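Local coordinates for protein salicylaldehyde dehydrogenase NahF (Pseudomonas putida, PDB 4JZ6) that probably catalyses the NAD(+)-dependent oxidation of salicylaldehyde to salicylate in naphthalene degradation, as a member of the aldehyde dehydrogenase family, at residues K40-S45 with Q374-P379; T57-A62 with P226-A231; R174-P179 with V186-S191; E323-L328 with V367-M372; G355-A360 with T381-V386. All blocks are in the same frame, centred on the assembly; numbering follows the deposited sequence.

Contact 1 of 5, residues K40-S45 with Q374-P379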
# COMPACT_ATOMS: atom_id res chain seq x y z
N LYS A 40 28.26 17.40 13.97
CA LYS A 40 29.11 18.58 13.85
C LYS A 40 28.50 19.51 12.81
O LYS A 40 27.84 19.07 11.88
CB LYS A 40 30.53 18.20 13.43
CG LYS A 40 31.26 17.24 14.36
CD LYS A 40 32.56 16.78 13.71
CE LYS A 40 33.23 15.66 14.50
NZ LYS A 40 34.34 15.03 13.72
N HIS A 41 28.72 20.81 13.00
CA HIS A 41 28.30 21.81 12.02
C HIS A 41 29.01 21.54 10.70
O HIS A 41 30.23 21.33 10.68
CB HIS A 41 28.63 23.21 12.53
CG HIS A 41 28.07 24.31 11.69
ND1 HIS A 41 28.77 24.89 10.66
CD2 HIS A 41 26.88 24.95 11.75
CE1 HIS A 41 28.04 25.84 10.11
NE2 HIS A 41 26.88 25.90 10.75
N PRO A 42 28.26 21.53 9.59
CA PRO A 42 28.82 21.16 8.29
C PRO A 42 29.89 22.11 7.74
O PRO A 42 30.64 21.69 6.85
CB PRO A 42 27.59 21.13 7.38
CG PRO A 42 26.59 22.00 8.05
CD PRO A 42 26.82 21.83 9.52
N VAL A 43 30.00 23.34 8.24
CA VAL A 43 31.08 24.21 7.76
C VAL A 43 32.15 24.52 8.82
O VAL A 43 33.33 24.64 8.47
CB VAL A 43 30.55 25.50 7.05
CG1 VAL A 43 29.03 25.51 6.98
CG2 VAL A 43 31.08 26.77 7.70
N SER A 44 31.76 24.63 10.09
CA SER A 44 32.70 25.01 11.15
C SER A 44 33.34 23.80 11.82
O SER A 44 34.39 23.92 12.47
CB SER A 44 32.00 25.88 12.21
OG SER A 44 31.22 25.08 13.09
N SER A 45 32.69 22.65 11.66
CA SER A 45 33.09 21.38 12.28
C SER A 45 32.86 21.35 13.79
O SER A 45 33.18 20.37 14.45
CB SER A 45 34.54 21.00 11.94
OG SER A 45 34.72 20.86 10.54
N GLN A 374 30.75 24.28 -2.48
CA GLN A 374 31.90 23.78 -1.77
C GLN A 374 31.44 23.36 -0.38
O GLN A 374 31.05 24.20 0.42
CB GLN A 374 32.99 24.85 -1.66
CG GLN A 374 34.29 24.31 -1.10
CD GLN A 374 34.91 23.26 -1.99
OE1 GLN A 374 35.03 23.44 -3.20
NE2 GLN A 374 35.31 22.14 -1.39
N GLY A 375 31.48 22.06 -0.11
CA GLY A 375 30.94 21.54 1.13
C GLY A 375 29.46 21.88 1.22
O GLY A 375 28.69 21.54 0.32
N ALA A 376 29.07 22.56 2.29
CA ALA A 376 27.67 22.90 2.49
C ALA A 376 27.37 24.35 2.12
O ALA A 376 26.29 24.85 2.40
CB ALA A 376 27.26 22.62 3.93
N VAL A 377 28.33 25.00 1.48
CA VAL A 377 28.17 26.40 1.10
C VAL A 377 27.97 26.56 -0.41
O VAL A 377 28.79 26.09 -1.21
CB VAL A 377 29.37 27.25 1.57
CG1 VAL A 377 29.15 28.72 1.25
CG2 VAL A 377 29.61 27.05 3.05
N MET A 378 26.89 27.24 -0.80
CA MET A 378 26.57 27.45 -2.21
C MET A 378 25.72 28.70 -2.37
O MET A 378 24.81 28.94 -1.57
CB MET A 378 25.80 26.25 -2.77
CG MET A 378 25.55 26.30 -4.28
SD MET A 378 24.75 24.79 -4.90
CE MET A 378 24.87 25.07 -6.67
N PRO A 379 26.03 29.53 -3.38
CA PRO A 379 25.15 30.66 -3.70
C PRO A 379 23.89 30.18 -4.40
O PRO A 379 23.91 29.09 -4.98
CB PRO A 379 26.00 31.50 -4.65
CG PRO A 379 27.01 30.56 -5.21
CD PRO A 379 27.29 29.57 -4.14

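Contact 2 of 5, residues T57-A62 with P226-A231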
# COMPACT_ATOMS: atom_id res chain seq x y z
N THR A 57 20.40 -4.05 19.66
CA THR A 57 19.82 -4.45 20.93
C THR A 57 18.84 -3.40 21.44
O THR A 57 17.74 -3.74 21.88
CB THR A 57 20.90 -4.70 22.00
OG1 THR A 57 21.82 -5.70 21.54
CG2 THR A 57 20.25 -5.18 23.29
N ASP A 58 19.24 -2.13 21.37
CA ASP A 58 18.37 -1.03 21.80
C ASP A 58 17.10 -0.99 20.95
O ASP A 58 16.01 -0.74 21.46
CB ASP A 58 19.09 0.32 21.71
CG ASP A 58 20.22 0.45 22.72
OD1 ASP A 58 19.95 0.48 23.94
OD2 ASP A 58 21.39 0.54 22.29
N ALA A 59 17.25 -1.26 19.66
CA ALA A 59 16.13 -1.21 18.74
C ALA A 59 15.10 -2.29 19.06
O ALA A 59 13.89 -2.05 18.99
CB ALA A 59 16.62 -1.34 17.31
N ILE A 60 15.57 -3.48 19.41
CA ILE A 60 14.66 -4.56 19.74
C ILE A 60 13.94 -4.26 21.06
O ILE A 60 12.75 -4.55 21.21
CB ILE A 60 15.39 -5.92 19.82
CG1 ILE A 60 16.11 -6.21 18.50
CG2 ILE A 60 14.42 -7.03 20.14
CD1 ILE A 60 15.22 -6.07 17.29
N LYS A 61 14.67 -3.66 22.00
CA LYS A 61 14.09 -3.24 23.27
C LYS A 61 12.99 -2.22 23.03
O LYS A 61 11.96 -2.22 23.71
CB LYS A 61 15.16 -2.62 24.17
CG LYS A 61 15.38 -3.36 25.48
CD LYS A 61 16.23 -4.61 25.28
CE LYS A 61 16.33 -5.44 26.56
NZ LYS A 61 15.14 -6.32 26.77
N ALA A 62 13.20 -1.37 22.03
CA ALA A 62 12.23 -0.34 21.66
C ALA A 62 10.97 -0.97 21.09
O ALA A 62 9.85 -0.55 21.40
CB ALA A 62 12.85 0.63 20.66
N PRO A 226 21.30 1.34 8.52
CA PRO A 226 20.76 0.20 7.77
C PRO A 226 20.44 -1.01 8.63
O PRO A 226 19.33 -1.53 8.55
CB PRO A 226 21.88 -0.13 6.77
CG PRO A 226 23.08 0.61 7.25
CD PRO A 226 22.56 1.83 7.92
N GLU A 227 21.38 -1.45 9.47
CA GLU A 227 21.16 -2.66 10.26
C GLU A 227 20.12 -2.47 11.36
O GLU A 227 19.43 -3.42 11.72
CB GLU A 227 22.48 -3.18 10.83
CG GLU A 227 23.09 -2.31 11.90
CD GLU A 227 24.30 -2.97 12.53
OE1 GLU A 227 25.13 -2.24 13.12
OE2 GLU A 227 24.41 -4.21 12.43
N ILE A 228 20.03 -1.26 11.89
CA ILE A 228 18.99 -0.95 12.87
C ILE A 228 17.63 -1.02 12.19
O ILE A 228 16.67 -1.56 12.75
CB ILE A 228 19.22 0.43 13.52
CG1 ILE A 228 20.34 0.33 14.57
CG2 ILE A 228 17.94 0.95 14.17
CD1 ILE A 228 20.73 1.65 15.17
N ALA A 229 17.56 -0.50 10.97
CA ALA A 229 16.34 -0.58 10.18
C ALA A 229 15.98 -2.03 9.86
O ALA A 229 14.84 -2.45 10.05
CB ALA A 229 16.47 0.24 8.92
N ASP A 230 16.97 -2.79 9.39
CA ASP A 230 16.76 -4.20 9.05
C ASP A 230 16.22 -4.99 10.23
O ASP A 230 15.31 -5.81 10.07
CB ASP A 230 18.06 -4.85 8.57
CG ASP A 230 18.59 -4.24 7.29
OD1 ASP A 230 17.80 -3.63 6.54
OD2 ASP A 230 19.80 -4.38 7.03
N ALA A 231 16.77 -4.74 11.41
CA ALA A 231 16.35 -5.45 12.62
C ALA A 231 14.90 -5.14 12.99
O ALA A 231 14.15 -6.02 13.40
CB ALA A 231 17.26 -5.10 13.77

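Contact 3 of 5, residues R174-P179 with V186-S191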
# COMPACT_ATOMS: atom_id res chain seq x y z
N ARG A 174 4.17 14.21 12.00
CA ARG A 174 3.27 13.44 11.16
C ARG A 174 3.44 11.93 11.41
O ARG A 174 2.46 11.19 11.46
CB ARG A 174 3.49 13.80 9.67
CG ARG A 174 4.20 12.74 8.84
CD ARG A 174 5.33 13.27 7.98
NE ARG A 174 4.90 13.79 6.69
CZ ARG A 174 5.54 13.57 5.54
NH1 ARG A 174 6.64 12.82 5.51
NH2 ARG A 174 5.08 14.10 4.42
N ALA A 175 4.68 11.49 11.63
CA ALA A 175 4.98 10.07 11.78
C ALA A 175 4.72 9.58 13.20
O ALA A 175 4.96 8.41 13.52
CB ALA A 175 6.41 9.79 11.37
N ILE A 176 4.23 10.47 14.06
CA ILE A 176 3.89 10.11 15.43
C ILE A 176 2.42 10.36 15.68
O ILE A 176 1.68 9.45 16.06
CB ILE A 176 4.72 10.93 16.44
CG1 ILE A 176 6.21 10.66 16.24
CG2 ILE A 176 4.29 10.62 17.87
CD1 ILE A 176 7.11 11.53 17.08
N ALA A 177 1.99 11.60 15.45
CA ALA A 177 0.62 12.03 15.73
C ALA A 177 -0.40 11.08 15.13
O ALA A 177 -1.31 10.62 15.82
CB ALA A 177 0.39 13.44 15.20
N TYR A 178 -0.24 10.79 13.85
CA TYR A 178 -1.21 9.97 13.14
C TYR A 178 -1.25 8.51 13.64
O TYR A 178 -2.33 8.01 13.97
CB TYR A 178 -1.03 10.07 11.63
CG TYR A 178 -1.41 11.43 11.07
CD1 TYR A 178 -2.62 12.03 11.40
CD2 TYR A 178 -0.55 12.12 10.22
CE1 TYR A 178 -2.97 13.27 10.89
CE2 TYR A 178 -0.89 13.36 9.70
CZ TYR A 178 -2.10 13.93 10.03
OH TYR A 178 -2.43 15.17 9.52
N PRO A 179 -0.09 7.84 13.71
CA PRO A 179 -0.16 6.48 14.26
C PRO A 179 -0.70 6.44 15.70
O PRO A 179 -1.37 5.49 16.08
CB PRO A 179 1.29 6.00 14.22
CG PRO A 179 1.90 6.78 13.09
CD PRO A 179 1.26 8.14 13.20
N VAL A 186 4.62 3.51 18.50
CA VAL A 186 5.62 3.70 17.46
C VAL A 186 7.08 3.66 17.92
O VAL A 186 7.43 4.20 18.97
CB VAL A 186 5.32 4.97 16.62
CG1 VAL A 186 4.44 5.92 17.41
CG2 VAL A 186 6.60 5.67 16.16
N VAL A 187 7.91 2.98 17.14
CA VAL A 187 9.35 3.10 17.25
C VAL A 187 9.80 4.18 16.27
O VAL A 187 9.73 4.01 15.05
CB VAL A 187 10.05 1.77 16.93
CG1 VAL A 187 11.56 1.94 16.99
CG2 VAL A 187 9.60 0.69 17.91
N PHE A 188 10.22 5.32 16.83
CA PHE A 188 10.60 6.50 16.07
C PHE A 188 12.11 6.50 15.85
O PHE A 188 12.88 6.66 16.80
CB PHE A 188 10.15 7.74 16.86
CG PHE A 188 10.70 9.06 16.34
CD1 PHE A 188 11.02 9.24 15.00
CD2 PHE A 188 10.88 10.13 17.22
CE1 PHE A 188 11.52 10.46 14.56
CE2 PHE A 188 11.38 11.34 16.78
CZ PHE A 188 11.69 11.51 15.45
N LYS A 189 12.53 6.33 14.60
CA LYS A 189 13.94 6.40 14.25
C LYS A 189 14.25 7.77 13.69
O LYS A 189 13.78 8.14 12.61
CB LYS A 189 14.29 5.33 13.21
CG LYS A 189 15.71 5.44 12.68
CD LYS A 189 16.73 5.07 13.73
CE LYS A 189 18.16 5.20 13.19
NZ LYS A 189 18.47 6.55 12.61
N GLY A 190 15.06 8.53 14.43
CA GLY A 190 15.38 9.90 14.07
C GLY A 190 16.56 10.02 13.13
O GLY A 190 17.12 9.01 12.68
N SER A 191 16.96 11.26 12.84
CA SER A 191 18.02 11.51 11.87
C SER A 191 19.36 11.80 12.53
O SER A 191 19.42 12.45 13.58
CB SER A 191 17.66 12.67 10.96
OG SER A 191 18.78 13.05 10.19

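Contact 4 of 5, residues E323-L328 with V367-M372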
# COMPACT_ATOMS: atom_id res chain seq x y z
N GLU A 323 16.89 38.30 -11.24
CA GLU A 323 16.99 39.55 -10.50
C GLU A 323 16.67 39.32 -9.02
O GLU A 323 17.48 39.62 -8.15
CB GLU A 323 16.04 40.60 -11.10
CG GLU A 323 16.48 42.04 -10.89
CD GLU A 323 16.14 42.56 -9.51
OE1 GLU A 323 15.04 42.23 -9.00
OE2 GLU A 323 16.98 43.28 -8.93
N LYS A 324 15.49 38.75 -8.76
CA LYS A 324 15.07 38.45 -7.39
C LYS A 324 16.04 37.51 -6.66
O LYS A 324 16.38 37.72 -5.50
CB LYS A 324 13.67 37.83 -7.39
CG LYS A 324 12.58 38.73 -7.90
CD LYS A 324 12.53 40.03 -7.12
CE LYS A 324 11.36 40.89 -7.58
NZ LYS A 324 11.54 42.33 -7.23
N THR A 325 16.46 36.46 -7.37
CA THR A 325 17.29 35.41 -6.78
C THR A 325 18.65 35.93 -6.30
O THR A 325 19.09 35.61 -5.20
CB THR A 325 17.46 34.24 -7.78
OG1 THR A 325 16.17 33.69 -8.06
CG2 THR A 325 18.34 33.16 -7.20
N GLU A 326 19.31 36.74 -7.13
CA GLU A 326 20.59 37.35 -6.77
C GLU A 326 20.50 38.17 -5.48
O GLU A 326 21.44 38.16 -4.67
CB GLU A 326 21.11 38.24 -7.91
CG GLU A 326 21.68 37.48 -9.09
CD GLU A 326 21.97 38.40 -10.27
OE1 GLU A 326 21.48 39.55 -10.26
OE2 GLU A 326 22.67 37.97 -11.21
N ARG A 327 19.37 38.85 -5.30
CA ARG A 327 19.16 39.72 -4.14
C ARG A 327 18.97 38.95 -2.82
O ARG A 327 19.04 39.55 -1.74
CB ARG A 327 17.97 40.66 -4.38
CG ARG A 327 18.15 41.72 -5.46
CD ARG A 327 17.52 43.05 -5.04
NE ARG A 327 16.56 43.61 -5.99
CZ ARG A 327 15.23 43.49 -5.89
NH1 ARG A 327 14.45 44.05 -6.81
NH2 ARG A 327 14.69 42.83 -4.88
N LEU A 328 18.72 37.65 -2.90
CA LEU A 328 18.46 36.83 -1.71
C LEU A 328 19.65 36.76 -0.75
O LEU A 328 20.80 36.66 -1.19
CB LEU A 328 18.03 35.42 -2.10
CG LEU A 328 16.67 35.23 -2.78
CD1 LEU A 328 16.37 33.75 -2.99
CD2 LEU A 328 15.58 35.88 -1.97
N VAL A 367 24.73 28.93 -16.81
CA VAL A 367 24.58 29.49 -15.47
C VAL A 367 24.10 30.93 -15.62
O VAL A 367 24.89 31.81 -15.95
CB VAL A 367 25.91 29.48 -14.69
CG1 VAL A 367 25.71 30.01 -13.28
CG2 VAL A 367 26.49 28.09 -14.64
N VAL A 368 22.82 31.16 -15.38
CA VAL A 368 22.30 32.52 -15.50
C VAL A 368 22.48 33.29 -14.21
O VAL A 368 22.42 34.52 -14.20
CB VAL A 368 20.83 32.56 -15.95
CG1 VAL A 368 20.72 32.26 -17.45
CG2 VAL A 368 19.99 31.60 -15.13
N CYS A 369 22.70 32.56 -13.12
CA CYS A 369 23.07 33.17 -11.85
C CYS A 369 23.64 32.12 -10.90
O CYS A 369 23.34 30.93 -11.02
CB CYS A 369 21.88 33.91 -11.20
SG CYS A 369 21.01 32.98 -9.93
N GLY A 370 24.48 32.56 -9.97
CA GLY A 370 25.05 31.66 -8.99
C GLY A 370 26.41 31.12 -9.40
O GLY A 370 27.16 31.76 -10.13
N GLY A 371 26.72 29.92 -8.91
CA GLY A 371 28.01 29.31 -9.14
C GLY A 371 28.02 27.94 -8.50
O GLY A 371 27.00 27.50 -7.97
N MET A 372 29.16 27.26 -8.53
CA MET A 372 29.24 25.92 -7.96
C MET A 372 29.30 25.97 -6.45
O MET A 372 29.26 27.04 -5.85
CB MET A 372 30.43 25.14 -8.52
CG MET A 372 30.11 24.32 -9.75
SD MET A 372 31.53 23.41 -10.38
CE MET A 372 30.71 22.17 -11.39

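Contact 5 of 5, residues G355-A360 with T381-V386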
# COMPACT_ATOMS: atom_id res chain seq x y z
N GLY A 355 28.80 17.47 -9.27
CA GLY A 355 28.77 16.41 -10.27
C GLY A 355 27.65 16.66 -11.26
O GLY A 355 27.84 16.60 -12.47
N LEU A 356 26.47 16.97 -10.73
CA LEU A 356 25.31 17.32 -11.54
C LEU A 356 25.55 18.62 -12.32
O LEU A 356 25.17 18.74 -13.49
CB LEU A 356 24.06 17.47 -10.66
CG LEU A 356 23.25 16.23 -10.26
CD1 LEU A 356 22.56 15.64 -11.47
CD2 LEU A 356 24.10 15.16 -9.59
N PHE A 357 26.18 19.58 -11.66
CA PHE A 357 26.46 20.91 -12.22
C PHE A 357 27.43 20.81 -13.41
O PHE A 357 27.15 21.36 -14.48
CB PHE A 357 27.05 21.78 -11.10
CG PHE A 357 27.03 23.26 -11.38
CD1 PHE A 357 27.56 23.79 -12.55
CD2 PHE A 357 26.51 24.14 -10.44
CE1 PHE A 357 27.55 25.16 -12.79
CE2 PHE A 357 26.50 25.51 -10.67
CZ PHE A 357 27.02 26.02 -11.84
N LYS A 358 28.55 20.13 -13.22
CA LYS A 358 29.54 19.99 -14.29
C LYS A 358 28.93 19.31 -15.51
O LYS A 358 29.13 19.76 -16.64
CB LYS A 358 30.76 19.20 -13.82
CG LYS A 358 31.82 19.03 -14.90
CD LYS A 358 32.91 18.03 -14.53
CE LYS A 358 33.98 17.94 -15.63
NZ LYS A 358 35.04 16.93 -15.34
N ASP A 359 28.19 18.23 -15.27
CA ASP A 359 27.57 17.48 -16.36
C ASP A 359 26.66 18.35 -17.20
O ASP A 359 26.76 18.37 -18.43
CB ASP A 359 26.79 16.28 -15.81
CG ASP A 359 26.00 15.56 -16.89
OD1 ASP A 359 26.57 14.64 -17.52
OD2 ASP A 359 24.83 15.92 -17.11
N ALA A 360 25.76 19.08 -16.54
CA ALA A 360 24.88 20.02 -17.21
C ALA A 360 25.68 21.07 -17.97
O ALA A 360 25.41 21.34 -19.15
CB ALA A 360 23.96 20.69 -16.20
N THR A 381 21.64 29.40 -7.16
CA THR A 381 22.06 29.12 -8.53
C THR A 381 20.89 28.72 -9.43
O THR A 381 20.06 27.89 -9.05
CB THR A 381 23.13 28.00 -8.54
OG1 THR A 381 24.23 28.37 -7.69
CG2 THR A 381 23.65 27.76 -9.94
N ILE A 382 20.82 29.31 -10.62
CA ILE A 382 19.83 28.93 -11.62
C ILE A 382 20.51 28.55 -12.94
O ILE A 382 21.34 29.31 -13.46
CB ILE A 382 18.83 30.07 -11.91
CG1 ILE A 382 18.18 30.58 -10.62
CG2 ILE A 382 17.77 29.62 -12.88
CD1 ILE A 382 17.39 31.85 -10.81
N LEU A 383 20.18 27.38 -13.46
CA LEU A 383 20.70 26.94 -14.76
C LEU A 383 19.58 27.04 -15.80
O LEU A 383 18.45 26.60 -15.56
CB LEU A 383 21.24 25.51 -14.68
CG LEU A 383 22.35 25.26 -13.65
CD1 LEU A 383 22.79 23.80 -13.66
CD2 LEU A 383 23.52 26.15 -13.93
N ASP A 384 19.91 27.62 -16.95
CA ASP A 384 18.95 27.80 -18.04
C ASP A 384 19.32 26.91 -19.22
O ASP A 384 20.46 26.47 -19.34
CB ASP A 384 18.92 29.26 -18.49
CG ASP A 384 17.71 29.59 -19.34
OD1 ASP A 384 16.95 28.66 -19.70
OD2 ASP A 384 17.52 30.78 -19.67
N HIS A 385 18.35 26.67 -20.10
CA HIS A 385 18.53 25.80 -21.27
C HIS A 385 19.01 24.41 -20.87
O HIS A 385 19.96 23.88 -21.45
CB HIS A 385 19.50 26.42 -22.27
CG HIS A 385 19.18 27.83 -22.63
ND1 HIS A 385 18.15 28.16 -23.49
CD2 HIS A 385 19.75 29.00 -22.26
CE1 HIS A 385 18.09 29.47 -23.62
NE2 HIS A 385 19.06 30.01 -22.89
N VAL A 386 18.36 23.85 -19.86
CA VAL A 386 18.62 22.48 -19.45
C VAL A 386 17.83 21.53 -20.35
O VAL A 386 16.67 21.78 -20.68
CB VAL A 386 18.27 22.27 -17.97
CG1 VAL A 386 18.26 20.80 -17.60
CG2 VAL A 386 19.26 23.04 -17.10

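Contact 1 of 5, residues K40-S45 with Q374-P379
The loop after strand 36-40 meets a type II' beta turn, Gln374 to Val377, through two pairs of apolar side chains: Pro42 with Ala376 and Val43 with Val377. The first pair is the closer. Pro42 lays its ring carbon CB against the methyl of Ala376, with 3.8 Å between Pro42 CB and Ala376 CB, and both CB atoms lean toward the opposite segment. Further out, the branch CG1 of Val43 meets CG2 of Val377 at 4.3 Å, a light touch between exposed valines. No hydrogen bond joins the two segments; each is braced by bonds of its own. In 374-379 the turn is closed by two backbone bonds, Val377 N to Gln374 O and Gln374 N to Val377 O, and Gly375 takes the positive phi (60°) that a II' turn needs at its second position. In 40-45 the imidazole of His41 does the shaping: its ND1 accepts the N-H of Ser44 at 3.1 Å, nearly in the ring plane, while CD of Pro42 lies over one ring face, near its rim. Ser45 N also reaches back to His41 O. Beyond the pair, Pro42 leans on Pro347, Ala376 packs on Met344, and His41 NE2 makes a weak hydrogen bond to Asp332. This is loop-on-loop packing, in which a II' turn between antiparallel strands 366-369 and 381-384 meets the loop joining strands 36-40 and 47-52.

Contact 2 of 5, residues T57-A62 with P226-A231
All that passes between Ala59 and Ile60 on one helix and Ile228 and Ala231 on the other is apolar packing. The methyl of Ala59 points at the second helix and meets the CG2 branch of Ile228, with 4.1 Å from Ala59 CB to Ile228 CG2. With CG1 of Ile228 beside its backbone N (chi1 -77°), CG2 stands anti to that N and puts a short methyl in the contact, while the longer CG1-CD1 arm lies on another side. The backbones come near here, the CA atoms of Ala59 and Ile228 being 6.5 Å apart. The second pair works differently. Ile60 leaves its helix obliquely, yet chi1 of -57° sends CG1 toward the second helix, and after a bend at chi2 (-51°) the end methyl reaches Ala231. Ile60 CD1 lies 4.2 Å from Ala231 CB and 4.0 Å from Ala231 O, so it rests against a methyl and a main-chain carbonyl at once.

Hydrogen bonding stays within each helix, as in Ala62 N to Asp58 O and Ala231 N to Glu227 O. Asp58, roughly a quarter-turn round its helix from Ala59, has OD2 bonded to Ser32 N and Thr55 OG1.

Val56, one turn earlier, widens the patch by touching Glu227 and Ala231, while Ala59 and Ala62 rest on Leu218. Helices packing side by side next to an outer strand, here 215-218, fit a layered alpha/beta fold, with the pair at the flank of the largely parallel six-stranded sheet.

Contact 3 of 5, residues R174-P179 with V186-S191
Ile176 and Phe188 make the tight part of this wholly buried contact. The end methyl of Ile176 lies over one face of the Phe188 ring, with 4.0 Å from Ile176 CD1 to Phe188 CD2. Its reach comes from the arm: CG1 stands anti to the carbonyl carbon (chi1 -61°) and CD1 continues extended (chi2 174°), carrying the tip toward the strand although the side chain starts out obliquely. Phe188, with CG anti to its own backbone N, holds its ring up to the helix to receive it.

The other end is looser. Pro179 CB and Val186 CG1 are 4.5 Å apart, and the nearest helix atom to the second methyl of Val186 is a carbonyl, with 4.1 Å from Val186 CG2 to Ala175 O. That carbonyl is buried, and it stands a turn ahead of Pro179, which has no N-H to offer it. The hydroxyl of Ser161 bonds to it instead, at the point where the helix is kinked. Nothing here opens to solvent; the looseness is only a matter of longer distances, since Val186 is still well covered by the helix.

Helix and strand run almost exactly antiparallel, at 174° with axes 9.5 Å apart, as expected for the return leg of a beta-alpha-beta crossover. Strand 159-162 leads into helix 170-181, which comes back to strand 186-189. Leu215 of strand 215-218 adds to the packing on Ile176, Val186 and Phe188, His198 meets the Phe188 ring edge-to-face, and helix 111-130 covers the far side of helix 170-181 at Ala177.

Contact 4 of 5, residues E323-L328 with V367-M372
Cys369, the one residue of its segment to pack closely on Thr325 and Glu326, belongs to a classic beta bulge: it and Val368 both face Ile382 of the neighbouring strand. At the bulge the chain turns a corner, and the side chain of Cys369 is directed at the end of helix 311-327. Its chi1 of 99° is far from a staggered value. Sulfur and CB then serve different partners. Cys369 SG meets the methyl of Thr325, 3.8 Å from Thr325 CG2, whereas Cys369 CB lies 4.1 Å from Glu326 OE2 and 4.2 Å from Glu326 CG.

The threonine shows its methyl rather than its hydroxyl: chi1 of -61° puts OG1 beside the backbone N, where it bonds to Phe321 O, and CG2 anti to that N. Glu326 runs extended beyond CG and lies alongside the cysteine with its aliphatic stem and one carboxylate oxygen, at the exposed margin of the contact.

No hydrogen bond crosses between the segments. Glu323, Lys324 and Arg327 form a salt-bridge network on another side of the helix, where Arg327 NH1 lies 2.9 Å from Glu323 OE1 and Lys324 adds a long bridge to the same carboxylate. Backbone bonds from Ile382 to Val368 and Cys369 hold the bulge in the sheet.

Around the contact, Thr325 also packs on Phe294 of helix 282-294 and on Ile382, and Leu328 reaches Phe500 of the second subunit. Helix 311-327 thus covers the sheet at edge strand 366-369, while Val367 faces helix 349-362.

Contact 5 of 5, residues G355-A360 with T381-V386
Phe357 and Ala360 of helix 349-362 pack on Thr381 and Leu383, alternate residues that point to the same face of strand 381-384. The closest approach is between Phe357 CE2 and Thr381 CG2, 3.7 Å, the two side chains coming from opposite directions. Leu383 divides its two methyls: CD2 lies over a face of the Phe357 ring, 4.1 Å from Phe357 CZ, and CD1 goes to the helix itself, 4.2 Å from Ala360 CB. Ala360 receives it one turn after the phenylalanine.

Torsions set this first shell. With CG anti to the backbone N (chi1 -163°), Phe357 swings its ring out toward the strand. In Thr381, chi1 of -56° sets OG1 beside the backbone N, which leaves the methyl anti to it and facing the ring, while OG1 turns to the carbonyls of Pro379 and Gly371.

Further out, helix and strand run roughly parallel, at 30° with axes 10.9 Å apart. Val367 on the adjoining strand packs on both Phe357 and Leu383, and Met372 closes on the ring as well. Ile392 adds to the cover of Ala360. Backbone bonds to Thr402 fix Thr381 and Leu383 in the sheet, and Asp384, on the other face, is salt-bridged to Arg406.

Chemically the buried interface is hydrocarbon against hydrocarbon: with no hydrogen bond across it, the contact rests on van der Waals packing and the burial of apolar surface. The one hydroxyl at its border faces two carbonyl oxygens with a single proton to share, so its polar end is satisfied away from the aromatic ring.

How the contacts relate
From the N terminus, residues 40-45 open the widest loop, which contact 1 closes at 374-379. Contacts 2, 3 and 4 all lie within that span. Contact 2 ties helix 56-73 to helix 225-233 and encloses contact 3, a local closure of one beta-alpha-beta unit; Ala62 touches Val187 between them. Contact 4 follows in series, on the opposite side of the chain's centre from contact 2, their centres about 44 Å apart. Contact 5 alternates along the chain with contacts 1 and 4. Contacts 4 and 5 serve neighbouring strands of the seven-stranded sheet, and Met378 of contact 1 reaches both Gly371 and Phe357.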